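Local structure of carbonic anhydrase (Sordaria macrospora, 4O1K) at the interface of chains A and B. The protein catalyses the reversible hydration of carbon dioxide to bicarbonate as a zinc-dependent, tetrameric beta-class carbonic anhydrase. Residues are numbered along the deposited sequence; one frame, centred on the assembly and turned at random. Chains: chain A/B, Carbonic anhydrase.

The three contacts belong to one two-fold symmetric interface of the tetrameric enzyme, so each has a twin with the chains exchanged. C-alpha centres lie about 16 Å apart for contacts 1 and 2, 14 Å for contacts 1 and 3, and 18 Å for contacts 2 and 3. Contact 1 joins the 74-79 strands. Helix 16-35 (chain B in contact 2, A in contact 3) and strand 190-197 (the reverse) serve both others; helix 63-67 of chain A touches both, marginally in contact 3. B:Ser57 in contact 1 and B:Arg60 in contact 3 come from the zinc-binding stretch, so dimer packing is likely to steady the active-site surroundings.

Contact 1: the interface of chains A and B. Residues chain A 74-78, 94; chain B 57, 76, 78-79.
B:Ser57 meets the backbone of A:Val76 in strand 74-79; it belongs to the CxDxR motif of beta-carbonic anhydrases, between the zinc ligands B:Cys56 and B:Asp58. Two hydrogen bonds grip the same strand residue. The amide N of A:Val76 gives a nearly straight bond to the carbonyl O of B:Ser57 (3.1 Å, 163° at the hydrogen), in the carbonyl plane and on a lone pair. The hydroxyl OG of B:Ser57 returns a bond of 2.7 Å to A:Val76 O, approaching from above that carbonyl's plane. In B:Ser57, chi1 of -68° sets OG anti to the residue's own carbonyl carbon. OG also meets a water at 2.5 Å, which in turn reaches A:His77 ND1 at 3.3 Å. That imidazole nitrogen also makes a weak, bent bond to B:Arg78 O.

Packing is by faces. A:Val76 CB sits over the centre of the B:Arg78 guanidinium, 3.6 Å from CZ, and A:Arg78 treats B:Val76 identically. Each arginine bends at chi3 (78°), laying its flat end across the valine. The backbones of A:Arg78 and B:Arg78 form an antiparallel beta bridge, while A:Arg78 NH1 and B:Arg78 NH1 stay 5.9 Å apart. B:Ser57 CB covers the rim of one A:Phe75 face, 3.7 Å from CZ.

Contact 2: the interface of chains A and B. Residues chain A 51, 67, 106, 194, 203; chain B 17-18, 21.
Helix 16-35 of chain B, near its N-terminal end, lies against chain A where strands 51-56, 106-112 and 190-197 and helix 63-67 come together. A:Leu203 of strand 202-205 adds a marginal contact. No hydrogen bond or salt bridge crosses here, so this patch holds by shape and apolar packing.

B:Val21 is the central wedge, with 48 Å² of its surface hidden by chain A. Its two methyl branches work in different directions. CG1, anti to the backbone N (chi1 176°), reaches A:Thr67, whose CB is 3.6 Å from it; the valine and threonine lie parallel. The same CG1 touches the six-membered ring of A:Trp194, 4.0 Å from CH2, where the side chains meet at about a right angle. CG2 turns instead to A:Tyr51, and its 3.2 Å separation from the phenol OH is tight. The valine and tyrosine pass antiparallel, with contact at the phenol tip.

Within chain A, A:His106 CD2 lies 3.8 Å above the plane of the A:Tyr51 ring, near its rim. B:His18 meets A:His106 edge-to-face, with ring planes inclined by 58° and centroids 4.9 Å apart. B:His18 is poorly ordered, so the details of its placement are tentative: B:His18 CE1 lies in the plane of the A:His106 ring at its edge, 3.8 Å from A:His106 CE1.

Contact 3: the interface of chains A and B. Residues chain A 28, 39, 43, 64, 71-72; chain B 60-61, 196.
The zinc-site CxDxR motif of chain B, which starts at the zinc ligand B:Cys56 and is closed by B:Arg60, packs with B:Ile61 against a surface of chain A formed by helices 16-35 and 39-44 and the loop at A:Pro71 and A:Gly72. B:Arg60 NE donates to the backbone O of A:Leu43 at 3.1 Å and 177° at the hydrogen, practically straight. The acceptor lies in the guanidinium plane at its edge, while the donor is slightly tilted from the carbonyl plane. Bends at chi2 (-134°) and chi3 (-145°) turn NE toward this oxygen, and the arginine's CB packs 3.8 Å from A:Leu43 CD1, its CG 4.1 Å from the same methyl. An alanine in place of B:Arg60 would probably leave A:Leu43 O without this donor and the leucine methyl without its CG neighbour.

B:Ile61 divides its carbons among several partners. Its side chain lies parallel to A:Pro71, CD1 3.6 Å from A:Pro71 CB, and CD1 meets A:Phe39 CZ tip to tip at 4.1 Å. CG2, anti to the backbone N, touches A:Trp28 CZ2 at 3.7 Å. The benzo ring of A:Trp28 crosses B:Phe196 at about a right angle, CZ3 4.1 Å from B:Phe196 CE1.

In the fold, this apolar cluster sits between the N-terminal helices of chain A and the zinc-site loop and strand 190-197 of chain B.

Contact 1: the interface of chains A and B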
loop_
_atom_site.group_PDB
_atom_site.type_symbol
_atom_site.label_atom_id
_atom_site.label_comp_id
_atom_site.label_asym_id
_atom_site.label_seq_id
_atom_site.Cartn_x
_atom_site.Cartn_y
_atom_site.Cartn_z
ATOM N N ALA A 74 15.900 12.587 -16.546
ATOM C CA ALA A 74 14.610 12.045 -16.129
ATOM C C ALA A 74 14.759 11.109 -14.951
ATOM O O ALA A 74 15.615 10.207 -14.904
ATOM C CB ALA A 74 13.903 11.337 -17.282
ATOM N N PHE A 75 13.916 11.350 -13.975
ATOM C CA PHE A 75 13.760 10.466 -12.853
ATOM C C PHE A 75 12.549 9.655 -13.240
ATOM O O PHE A 75 11.528 10.247 -13.537
ATOM C CB PHE A 75 13.410 11.358 -11.696
ATOM C CG PHE A 75 13.505 10.704 -10.400
ATOM C CD1 PHE A 75 14.739 10.396 -9.863
ATOM C CD2 PHE A 75 12.365 10.417 -9.683
ATOM C CE1 PHE A 75 14.826 9.783 -8.633
ATOM C CE2 PHE A 75 12.460 9.814 -8.452
ATOM C CZ PHE A 75 13.685 9.490 -7.929
ATOM N N VAL A 76 12.625 8.317 -13.233
ATOM C CA VAL A 76 11.591 7.512 -13.888
ATOM C C VAL A 76 10.892 6.526 -12.935
ATOM O O VAL A 76 11.551 5.766 -12.211
ATOM C CB VAL A 76 12.211 6.703 -15.069
ATOM C CG1 VAL A 76 11.197 5.753 -15.696
ATOM C CG2 VAL A 76 12.727 7.634 -16.139
ATOM N N HIS A 77 9.570 6.571 -12.925
ATOM C CA HIS A 77 8.772 5.538 -12.270
ATOM C C HIS A 77 7.995 4.824 -13.365
ATOM O O HIS A 77 7.398 5.464 -14.195
ATOM C CB HIS A 77 7.811 6.149 -11.235
ATOM C CG HIS A 77 6.860 5.151 -10.651
ATOM N ND1 HIS A 77 7.245 4.228 -9.705
ATOM C CD2 HIS A 77 5.551 4.909 -10.897
ATOM C CE1 HIS A 77 6.216 3.458 -9.390
ATOM N NE2 HIS A 77 5.178 3.848 -10.103
ATOM N N ARG A 78 7.993 3.493 -13.364
ATOM C CA ARG A 78 7.176 2.777 -14.342
ATOM C C ARG A 78 6.385 1.716 -13.621
ATOM O O ARG A 78 6.965 0.948 -12.815
ATOM C CB ARG A 78 8.061 2.116 -15.416
ATOM C CG ARG A 78 8.408 3.070 -16.547
ATOM C CD ARG A 78 9.502 2.528 -17.486
ATOM N NE ARG A 78 8.985 1.536 -18.424
ATOM C CZ ARG A 78 9.738 0.944 -19.358
ATOM N NH1 ARG A 78 11.022 1.265 -19.464
ATOM N NH2 ARG A 78 9.218 0.044 -20.190
ATOM N N VAL A 94 7.590 8.685 -4.530
ATOM C CA VAL A 94 8.403 9.254 -5.603
ATOM C C VAL A 94 7.981 10.675 -6.104
ATOM O O VAL A 94 8.846 11.498 -6.456
ATOM C CB VAL A 94 8.648 8.272 -6.719
ATOM C CG1 VAL A 94 7.465 8.142 -7.598
ATOM C CG2 VAL A 94 9.764 8.771 -7.523
ATOM N N SER B 57 14.604 4.395 -9.699
ATOM C CA SER B 57 14.127 5.588 -10.378
ATOM C C SER B 57 15.243 6.610 -10.625
ATOM O O SER B 57 15.109 7.454 -11.509
ATOM C CB SER B 57 13.013 6.234 -9.578
ATOM O OG SER B 57 11.866 5.395 -9.583
ATOM N N VAL B 76 9.525 -3.378 -17.365
ATOM C CA VAL B 76 10.350 -2.620 -16.422
ATOM C C VAL B 76 9.538 -1.971 -15.287
ATOM O O VAL B 76 8.534 -1.288 -15.534
ATOM C CB VAL B 76 11.130 -1.499 -17.176
ATOM C CG1 VAL B 76 11.901 -0.603 -16.213
ATOM C CG2 VAL B 76 12.102 -2.098 -18.162
ATOM N N ARG B 78 10.420 0.612 -12.073
ATOM C CA ARG B 78 11.490 1.385 -11.444
ATOM C C ARG B 78 10.912 2.141 -10.275
ATOM O O ARG B 78 9.857 2.803 -10.422
ATOM C CB ARG B 78 12.107 2.380 -12.445
ATOM C CG ARG B 78 13.194 1.746 -13.296
ATOM C CD ARG B 78 13.636 2.631 -14.477
ATOM N NE ARG B 78 14.530 3.707 -14.060
ATOM C CZ ARG B 78 15.068 4.587 -14.911
ATOM N NH1 ARG B 78 14.800 4.492 -16.209
ATOM N NH2 ARG B 78 15.878 5.552 -14.479
ATOM N N ASN B 79 11.585 2.039 -9.126
ATOM C CA ASN B 79 11.104 2.755 -7.926
ATOM C C ASN B 79 12.297 3.250 -7.139
ATOM O O ASN B 79 13.412 2.960 -7.518
ATOM C CB ASN B 79 10.184 1.876 -7.062
ATOM C CG ASN B 79 10.880 0.679 -6.467
ATOM O OD1 ASN B 79 11.982 0.767 -5.938
ATOM N ND2 ASN B 79 10.190 -0.468 -6.496
HETATM O O HOH W 1 9.719 5.890 -8.392
#

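Contact 2: the interface of chains A and B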
loop_
_atom_site.group_PDB
_atom_site.type_symbol
_atom_site.label_atom_id
_atom_site.label_comp_id
_atom_site.label_asym_id
_atom_site.label_seq_id
_atom_site.Cartn_x
_atom_site.Cartn_y
_atom_site.Cartn_z
ATOM N N TYR A 51 12.911 16.399 -14.976
ATOM C CA TYR A 51 11.627 15.697 -15.164
ATOM C C TYR A 51 11.445 14.563 -14.192
ATOM O O TYR A 51 12.400 13.825 -13.924
ATOM C CB TYR A 51 11.597 15.031 -16.547
ATOM C CG TYR A 51 11.419 15.970 -17.722
ATOM C CD1 TYR A 51 10.168 16.145 -18.303
ATOM C CD2 TYR A 51 12.501 16.647 -18.274
ATOM C CE1 TYR A 51 9.996 16.988 -19.375
ATOM C CE2 TYR A 51 12.336 17.480 -19.350
ATOM C CZ TYR A 51 11.081 17.644 -19.892
ATOM O OH TYR A 51 10.915 18.482 -20.965
ATOM N N THR A 67 12.138 10.730 -26.103
ATOM C CA THR A 67 12.107 12.178 -25.903
ATOM C C THR A 67 13.389 12.888 -26.281
ATOM O O THR A 67 13.385 14.112 -26.435
ATOM C CB THR A 67 11.839 12.514 -24.443
ATOM O OG1 THR A 67 12.846 11.887 -23.628
ATOM C CG2 THR A 67 10.477 12.009 -24.055
ATOM N N HIS A 106 9.157 19.486 -14.319
ATOM C CA HIS A 106 8.087 18.886 -15.094
ATOM C C HIS A 106 7.708 17.528 -14.506
ATOM O O HIS A 106 8.569 16.772 -14.058
ATOM C CB HIS A 106 8.550 18.662 -16.540
ATOM C CG HIS A 106 8.998 19.909 -17.232
ATOM N ND1 HIS A 106 8.115 20.778 -17.837
ATOM C CD2 HIS A 106 10.237 20.426 -17.429
ATOM C CE1 HIS A 106 8.794 21.784 -18.374
ATOM N NE2 HIS A 106 10.082 21.595 -18.139
ATOM N N TRP A 194 0.876 12.764 -21.813
ATOM C CA TRP A 194 1.273 12.433 -23.182
ATOM C C TRP A 194 0.944 10.982 -23.452
ATOM O O TRP A 194 0.682 10.205 -22.513
ATOM C CB TRP A 194 2.772 12.660 -23.356
ATOM C CG TRP A 194 3.259 14.097 -23.188
ATOM C CD1 TRP A 194 2.505 15.248 -23.209
ATOM C CD2 TRP A 194 4.621 14.515 -22.974
ATOM N NE1 TRP A 194 3.333 16.357 -23.035
ATOM C CE2 TRP A 194 4.627 15.927 -22.877
ATOM C CE3 TRP A 194 5.840 13.829 -22.851
ATOM C CZ2 TRP A 194 5.811 16.666 -22.677
ATOM C CZ3 TRP A 194 7.014 14.567 -22.648
ATOM C CH2 TRP A 194 6.985 15.965 -22.553
ATOM N N LEU A 203 5.201 10.884 -30.075
ATOM C CA LEU A 203 4.608 11.272 -28.797
ATOM C C LEU A 203 3.507 12.231 -29.128
ATOM O O LEU A 203 3.668 13.090 -30.006
ATOM C CB LEU A 203 5.599 12.029 -27.929
ATOM C CG LEU A 203 6.318 11.450 -26.733
ATOM C CD1 LEU A 203 6.916 12.602 -25.930
ATOM C CD2 LEU A 203 5.403 10.603 -25.875
ATOM N N THR B 17 11.219 25.035 -23.755
ATOM C CA THR B 17 11.938 23.793 -23.405
ATOM C C THR B 17 11.185 22.472 -23.643
ATOM O O THR B 17 11.785 21.463 -24.024
ATOM C CB THR B 17 12.416 23.832 -21.924
ATOM O OG1 THR B 17 13.119 25.055 -21.682
ATOM C CG2 THR B 17 13.338 22.660 -21.599
ATOM N N HIS B 18 9.877 22.485 -23.421
ATOM C CA HIS B 18 9.073 21.273 -23.546
ATOM C C HIS B 18 8.628 20.993 -24.993
ATOM O O HIS B 18 8.695 19.851 -25.455
ATOM C CB HIS B 18 7.881 21.261 -22.563
ATOM C CG HIS B 18 7.545 22.598 -21.958
ATOM N ND1 HIS B 18 8.478 23.402 -21.336
ATOM C CD2 HIS B 18 6.358 23.242 -21.832
ATOM C CE1 HIS B 18 7.891 24.497 -20.891
ATOM N NE2 HIS B 18 6.602 24.422 -21.172
ATOM N N VAL B 21 10.897 18.880 -26.763
ATOM C CA VAL B 21 10.828 17.434 -26.586
ATOM C C VAL B 21 10.091 16.763 -27.758
ATOM O O VAL B 21 10.414 15.627 -28.136
ATOM C CB VAL B 21 10.174 17.067 -25.235
ATOM C CG1 VAL B 21 10.011 15.569 -25.089
ATOM C CG2 VAL B 21 11.007 17.622 -24.094
#

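Contact 3: the interface of chains A and B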
loop_
_atom_site.group_PDB
_atom_site.type_symbol
_atom_site.label_atom_id
_atom_site.label_comp_id
_atom_site.label_asym_id
_atom_site.label_seq_id
_atom_site.Cartn_x
_atom_site.Cartn_y
_atom_site.Cartn_z
ATOM N N TRP A 28 28.454 -1.978 -25.264
ATOM C CA TRP A 28 27.763 -0.696 -25.182
ATOM C C TRP A 28 28.620 0.367 -24.499
ATOM O O TRP A 28 28.673 1.506 -24.957
ATOM C CB TRP A 28 26.415 -0.841 -24.469
ATOM C CG TRP A 28 25.855 0.460 -23.956
ATOM C CD1 TRP A 28 25.072 1.352 -24.638
ATOM C CD2 TRP A 28 26.028 1.003 -22.639
ATOM N NE1 TRP A 28 24.750 2.416 -23.822
ATOM C CE2 TRP A 28 25.329 2.226 -22.591
ATOM C CE3 TRP A 28 26.710 0.574 -21.498
ATOM C CZ2 TRP A 28 25.298 3.023 -21.441
ATOM C CZ3 TRP A 28 26.674 1.363 -20.358
ATOM C CH2 TRP A 28 25.978 2.571 -20.338
ATOM N N PHE A 39 31.756 10.558 -21.682
ATOM C CA PHE A 39 30.399 10.053 -21.495
ATOM C C PHE A 39 30.165 9.630 -20.049
ATOM O O PHE A 39 29.149 9.988 -19.445
ATOM C CB PHE A 39 30.103 8.885 -22.447
ATOM C CG PHE A 39 28.695 8.363 -22.333
ATOM C CD1 PHE A 39 27.669 8.930 -23.072
ATOM C CD2 PHE A 39 28.398 7.316 -21.474
ATOM C CE1 PHE A 39 26.367 8.464 -22.958
ATOM C CE2 PHE A 39 27.101 6.845 -21.348
ATOM C CZ PHE A 39 26.081 7.420 -22.092
ATOM N N LEU A 43 28.203 11.520 -16.894
ATOM C CA LEU A 43 27.304 10.686 -16.097
ATOM C C LEU A 43 27.511 10.807 -14.585
ATOM O O LEU A 43 26.556 10.724 -13.807
ATOM C CB LEU A 43 27.475 9.221 -16.503
ATOM C CG LEU A 43 26.384 8.259 -16.039
ATOM C CD1 LEU A 43 25.081 8.595 -16.729
ATOM C CD2 LEU A 43 26.764 6.829 -16.330
ATOM N N GLU A 64 13.820 8.101 -22.324
ATOM C CA GLU A 64 15.035 8.797 -22.710
ATOM C C GLU A 64 15.230 8.710 -24.218
ATOM O O GLU A 64 15.710 9.651 -24.858
ATOM C CB GLU A 64 16.229 8.190 -21.958
ATOM C CG GLU A 64 16.312 8.572 -20.455
ATOM C CD GLU A 64 15.758 7.515 -19.499
ATOM O OE1 GLU A 64 16.275 7.411 -18.356
ATOM O OE2 GLU A 64 14.800 6.796 -19.873
ATOM N N PRO A 71 20.837 11.410 -20.240
ATOM C CA PRO A 71 20.828 10.550 -19.048
ATOM C C PRO A 71 20.906 11.382 -17.773
ATOM O O PRO A 71 21.744 12.287 -17.657
ATOM C CB PRO A 71 22.095 9.688 -19.211
ATOM C CG PRO A 71 22.913 10.362 -20.298
ATOM C CD PRO A 71 21.907 11.043 -21.182
ATOM N N GLY A 72 20.018 11.094 -16.833
ATOM C CA GLY A 72 19.979 11.839 -15.593
ATOM C C GLY A 72 18.986 12.981 -15.663
ATOM O O GLY A 72 18.709 13.626 -14.650
ATOM N N ARG B 60 20.486 6.339 -14.108
ATOM C CA ARG B 60 20.473 7.351 -15.176
ATOM C C ARG B 60 20.383 6.801 -16.599
ATOM O O ARG B 60 20.025 7.526 -17.529
ATOM C CB ARG B 60 21.698 8.262 -15.067
ATOM C CG ARG B 60 22.382 8.203 -13.723
ATOM C CD ARG B 60 22.719 9.590 -13.196
ATOM N NE ARG B 60 23.973 9.581 -12.452
ATOM C CZ ARG B 60 24.112 9.138 -11.203
ATOM N NH1 ARG B 60 25.305 9.173 -10.623
ATOM N NH2 ARG B 60 23.072 8.649 -10.531
ATOM N N ILE B 61 20.729 5.533 -16.769
ATOM C CA ILE B 61 20.705 4.905 -18.080
ATOM C C ILE B 61 19.633 3.822 -18.017
ATOM O O ILE B 61 19.589 3.072 -17.050
ATOM C CB ILE B 61 22.088 4.262 -18.412
ATOM C CG1 ILE B 61 23.184 5.327 -18.529
ATOM C CG2 ILE B 61 22.031 3.472 -19.696
ATOM C CD1 ILE B 61 23.010 6.247 -19.716
ATOM N N PHE B 196 24.768 -1.703 -11.313
ATOM C CA PHE B 196 25.348 -0.870 -12.362
ATOM C C PHE B 196 26.259 0.168 -11.744
ATOM O O PHE B 196 25.992 0.665 -10.631
ATOM C CB PHE B 196 24.236 -0.193 -13.182
ATOM C CG PHE B 196 24.739 0.729 -14.238
ATOM C CD1 PHE B 196 25.346 0.231 -15.387
ATOM C CD2 PHE B 196 24.590 2.104 -14.100
ATOM C CE1 PHE B 196 25.810 1.095 -16.378
ATOM C CE2 PHE B 196 25.061 2.974 -15.086
ATOM C CZ PHE B 196 25.674 2.466 -16.219
#